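LbaCas13a H328A (C2c2) (Lachnospiraceae bacterium NK4A179, PDB 5WLH) binds its CRISPR guide RNA, here a pre-crRNA, and probably cleaves RNA once a guide-matched target activates it. Local coordinates at residues A454-E462 against L473-I484. Numbering follows the deposited sequence.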
loop_
_atom_site.group_PDB
_atom_site.type_symbol
_atom_site.label_atom_id
_atom_site.label_comp_id
_atom_site.label_asym_id
_atom_site.label_seq_id
_atom_site.Cartn_x
_atom_site.Cartn_y
_atom_site.Cartn_z
ATOM N N ALA A 454 19.991 3.300 -5.609
ATOM C CA ALA A 454 20.861 2.672 -6.608
ATOM C C ALA A 454 22.165 2.161 -5.990
ATOM O O ALA A 454 22.619 1.051 -6.307
ATOM C CB ALA A 454 21.141 3.655 -7.748
ATOM N N VAL A 455 22.779 2.943 -5.105
ATOM C CA VAL A 455 24.048 2.523 -4.498
ATOM C C VAL A 455 23.839 1.276 -3.650
ATOM O O VAL A 455 24.600 0.307 -3.740
ATOM C CB VAL A 455 24.648 3.668 -3.663
ATOM C CG1 VAL A 455 25.818 3.158 -2.806
ATOM C CG2 VAL A 455 25.087 4.794 -4.564
ATOM N N TYR A 456 22.798 1.280 -2.810
ATOM C CA TYR A 456 22.551 0.143 -1.933
ATOM C C TYR A 456 22.325 -1.139 -2.720
ATOM O O TYR A 456 22.817 -2.213 -2.343
ATOM C CB TYR A 456 21.326 0.398 -1.059
ATOM C CG TYR A 456 21.010 -0.775 -0.157
ATOM C CD1 TYR A 456 21.831 -1.064 0.931
ATOM C CD2 TYR A 456 19.910 -1.590 -0.382
ATOM C CE1 TYR A 456 21.551 -2.123 1.770
ATOM C CE2 TYR A 456 19.624 -2.658 0.461
ATOM C CZ TYR A 456 20.464 -2.920 1.529
ATOM O OH TYR A 456 20.213 -3.965 2.381
ATOM N N ASN A 457 21.551 -1.054 -3.794
ATOM C CA ASN A 457 21.168 -2.271 -4.481
ATOM C C ASN A 457 22.246 -2.754 -5.436
ATOM O O ASN A 457 22.388 -3.967 -5.633
ATOM C CB ASN A 457 19.850 -2.048 -5.212
ATOM C CG ASN A 457 18.680 -2.095 -4.257
ATOM O OD1 ASN A 457 18.270 -3.172 -3.840
ATOM N ND2 ASN A 457 18.188 -0.938 -3.852
ATOM N N TYR A 458 23.016 -1.847 -6.012
ATOM C CA TYR A 458 23.901 -2.208 -7.101
ATOM C C TYR A 458 25.373 -1.879 -6.890
ATOM O O TYR A 458 26.187 -2.261 -7.739
ATOM C CB TYR A 458 23.426 -1.544 -8.399
ATOM C CG TYR A 458 21.995 -1.877 -8.743
ATOM C CD1 TYR A 458 21.534 -3.191 -8.686
ATOM C CD2 TYR A 458 21.105 -0.881 -9.119
ATOM C CE1 TYR A 458 20.227 -3.508 -8.998
ATOM C CE2 TYR A 458 19.785 -1.191 -9.437
ATOM C CZ TYR A 458 19.359 -2.495 -9.360
ATOM O OH TYR A 458 18.067 -2.816 -9.673
ATOM N N ALA A 459 25.747 -1.193 -5.811
ATOM C CA ALA A 459 27.150 -0.831 -5.624
ATOM C C ALA A 459 27.661 -1.208 -4.237
ATOM O O ALA A 459 28.615 -0.599 -3.742
ATOM C CB ALA A 459 27.376 0.661 -5.888
ATOM N N MET A 460 27.064 -2.227 -3.605
ATOM C CA MET A 460 27.471 -2.663 -2.273
ATOM C C MET A 460 27.619 -4.179 -2.230
ATOM O O MET A 460 27.351 -4.802 -1.211
ATOM C CB MET A 460 26.473 -2.188 -1.214
ATOM C CG MET A 460 26.313 -0.670 -1.164
ATOM S SD MET A 460 27.774 0.205 -0.564
ATOM C CE MET A 460 27.789 -0.252 1.174
ATOM N N ASP A 461 28.003 -4.773 -3.361
ATOM C CA ASP A 461 28.175 -6.223 -3.468
ATOM C C ASP A 461 28.963 -6.818 -2.296
ATOM O O ASP A 461 28.623 -7.887 -1.778
ATOM C CB ASP A 461 28.903 -6.512 -4.785
ATOM C CG ASP A 461 28.357 -7.696 -5.517
ATOM O OD1 ASP A 461 28.254 -8.781 -4.904
ATOM O OD2 ASP A 461 28.062 -7.535 -6.725
ATOM N N GLU A 462 30.038 -6.165 -1.882
ATOM C CA GLU A 462 30.938 -6.793 -0.920
ATOM C C GLU A 462 30.430 -6.709 0.514
ATOM O O GLU A 462 31.148 -7.104 1.439
ATOM C CB GLU A 462 32.341 -6.194 -1.072
ATOM C CG GLU A 462 32.741 -6.097 -2.545
ATOM C CD GLU A 462 34.218 -6.322 -2.825
ATOM O OE1 GLU A 462 34.547 -6.910 -3.876
ATOM O OE2 GLU A 462 35.057 -5.900 -2.010
ATOM N N LEU A 473 33.413 -0.786 -0.941
ATOM C CA LEU A 473 31.999 -0.461 -1.059
ATOM C C LEU A 473 31.819 0.762 -1.953
ATOM O O LEU A 473 32.676 1.650 -2.004
ATOM C CB LEU A 473 31.396 -0.210 0.327
ATOM C CG LEU A 473 31.219 -1.444 1.226
ATOM C CD1 LEU A 473 30.523 -2.545 0.451
ATOM C CD2 LEU A 473 32.551 -1.935 1.810
ATOM N N GLY A 474 30.700 0.797 -2.674
ATOM C CA GLY A 474 30.392 1.939 -3.500
ATOM C C GLY A 474 30.878 1.833 -4.922
ATOM O O GLY A 474 30.909 2.848 -5.622
ATOM N N LYS A 475 31.325 0.657 -5.352
ATOM C CA LYS A 475 31.709 0.438 -6.737
ATOM C C LYS A 475 30.580 -0.330 -7.397
ATOM O O LYS A 475 30.070 -1.300 -6.824
ATOM C CB LYS A 475 33.033 -0.328 -6.857
ATOM C CG LYS A 475 33.051 -1.702 -6.249
ATOM C CD LYS A 475 34.108 -2.575 -6.946
ATOM C CE LYS A 475 34.866 -3.432 -5.950
ATOM N NZ LYS A 475 33.938 -4.112 -5.017
ATOM N N ILE A 476 30.177 0.117 -8.582
ATOM C CA ILE A 476 28.995 -0.453 -9.218
ATOM C C ILE A 476 29.298 -1.870 -9.683
ATOM O O ILE A 476 30.304 -2.111 -10.371
ATOM C CB ILE A 476 28.530 0.432 -10.384
ATOM C CG1 ILE A 476 28.222 1.838 -9.867
ATOM C CG2 ILE A 476 27.315 -0.230 -11.088
ATOM C CD1 ILE A 476 27.722 2.796 -10.929
ATOM N N SER A 477 28.443 -2.817 -9.276
ATOM C CA SER A 477 28.547 -4.207 -9.701
ATOM C C SER A 477 28.576 -4.300 -11.219
ATOM O O SER A 477 27.963 -3.496 -11.923
ATOM C CB SER A 477 27.366 -5.022 -9.173
ATOM O OG SER A 477 27.635 -5.531 -7.883
ATOM N N GLU A 478 29.264 -5.333 -11.722
ATOM C CA GLU A 478 29.545 -5.426 -13.154
ATOM C C GLU A 478 28.271 -5.425 -13.993
ATOM O O GLU A 478 28.236 -4.820 -15.071
ATOM C CB GLU A 478 30.365 -6.688 -13.439
ATOM C CG GLU A 478 30.784 -6.856 -14.894
ATOM C CD GLU A 478 29.749 -7.599 -15.727
ATOM O OE1 GLU A 478 29.236 -8.638 -15.256
ATOM O OE2 GLU A 478 29.450 -7.140 -16.854
ATOM N N GLU A 479 27.223 -6.109 -13.530
ATOM C CA GLU A 479 26.006 -6.229 -14.330
ATOM C C GLU A 479 25.265 -4.904 -14.481
ATOM O O GLU A 479 24.406 -4.796 -15.360
ATOM C CB GLU A 479 25.052 -7.269 -13.729
ATOM C CG GLU A 479 25.711 -8.539 -13.216
ATOM C CD GLU A 479 26.160 -8.434 -11.763
ATOM O OE1 GLU A 479 27.315 -8.015 -11.521
ATOM O OE2 GLU A 479 25.355 -8.776 -10.864
ATOM N N TYR A 480 25.576 -3.905 -13.651
ATOM C CA TYR A 480 24.862 -2.633 -13.646
ATOM C C TYR A 480 25.693 -1.474 -14.168
ATOM O O TYR A 480 25.189 -0.352 -14.230
ATOM C CB TYR A 480 24.342 -2.340 -12.230
ATOM C CG TYR A 480 23.412 -3.442 -11.808
ATOM C CD1 TYR A 480 22.117 -3.518 -12.324
ATOM C CD2 TYR A 480 23.845 -4.457 -10.967
ATOM C CE1 TYR A 480 21.275 -4.546 -11.970
ATOM C CE2 TYR A 480 23.010 -5.495 -10.611
ATOM C CZ TYR A 480 21.722 -5.531 -11.115
ATOM O OH TYR A 480 20.893 -6.559 -10.756
ATOM N N LEU A 481 26.948 -1.709 -14.580
ATOM C CA LEU A 481 27.746 -0.598 -15.080
ATOM C C LEU A 481 27.139 -0.016 -16.339
ATOM O O LEU A 481 27.294 1.179 -16.607
ATOM C CB LEU A 481 29.182 -1.044 -15.359
ATOM C CG LEU A 481 30.106 -1.099 -14.147
ATOM C CD1 LEU A 481 31.403 -1.796 -14.535
ATOM C CD2 LEU A 481 30.369 0.305 -13.589
ATOM N N SER A 482 26.439 -0.839 -17.113
ATOM C CA SER A 482 25.785 -0.382 -18.326
ATOM C C SER A 482 24.389 0.167 -18.072
ATOM O O SER A 482 23.687 0.500 -19.032
ATOM C CB SER A 482 25.724 -1.520 -19.346
ATOM O OG SER A 482 27.018 -1.752 -19.876
ATOM N N GLY A 483 23.967 0.255 -16.820
ATOM C CA GLY A 483 22.764 0.984 -16.471
ATOM C C GLY A 483 21.667 0.079 -15.934
ATOM O O GLY A 483 21.757 -1.149 -15.937
ATOM N N ILE A 484 20.620 0.747 -15.464
ATOM C CA ILE A 484 19.491 0.149 -14.759
ATOM C C ILE A 484 18.274 0.145 -15.673
ATOM O O ILE A 484 17.970 1.155 -16.322
ATOM C CB ILE A 484 19.183 0.949 -13.475
ATOM C CG1 ILE A 484 20.395 0.971 -12.545
ATOM C CG2 ILE A 484 17.948 0.363 -12.778
ATOM C CD1 ILE A 484 20.305 2.067 -11.482
HETATM O O HOH W 1 29.744 -3.601 -5.543
#
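The carbonyl oxygen of Lys475 takes one hydrogen bond from a water, 2.7 Å from water oxygen to Lys475 O, and a weaker CA-H...O contact from Ala459, with Ala459 CA 3.2 Å from Lys475 O. The same water accepts from Asp461 N, bridging the segments. This is a helix C-terminus closed by a returning loop: helix 429-458 ends, and 473-484 folds back over it before helix 486-517. Tyr456 O hydrogen-bonds to Tyr609 OH and the rings meet edge-to-face; Tyr609 directly follows an R-X4-H sequence, the signature of HEPN nuclease domains, so the contact probably lies in or against the first HEPN domain. Two carbonyls at the helix end are taken up by loop amides. Ser477 N reaches Tyr458 O at 2.8 Å, almost straight at 170°, whereas Gly474 N meets Ala459 O at 2.7 Å through a more bent N-H, although it lies nearly along the C=O axis. The Tyr458 CB points to the loop, and with CG anti to its own carbonyl carbon (chi1 -56°) the ring lies against Tyr480 in an offset face-to-face stack, centroids 3.8 Å apart and planes tilted by 25°. The CD1/CE1 edge of Tyr458 lies over the Tyr480 ring, and Asn457 CB backs the other face of Tyr458. An alanine replacing Tyr480 would remove this stack and is likely to leave the Tyr458 face opposite Asn457 CB without its ring partner, free to tilt. Glu462 OE1 forms a salt bridge to Lys475 NZ at 3.1 Å; Lys468 shares OE1, and Glu472 N binds OE2. Met460, bent at chi2 and chi3, carries its methyl CE to within 3.6 Å of Leu473 CG. Across the ring from the CD1/CE1 side, Ile484 CG1 lies obliquely 3.8 Å from Tyr458 CE2.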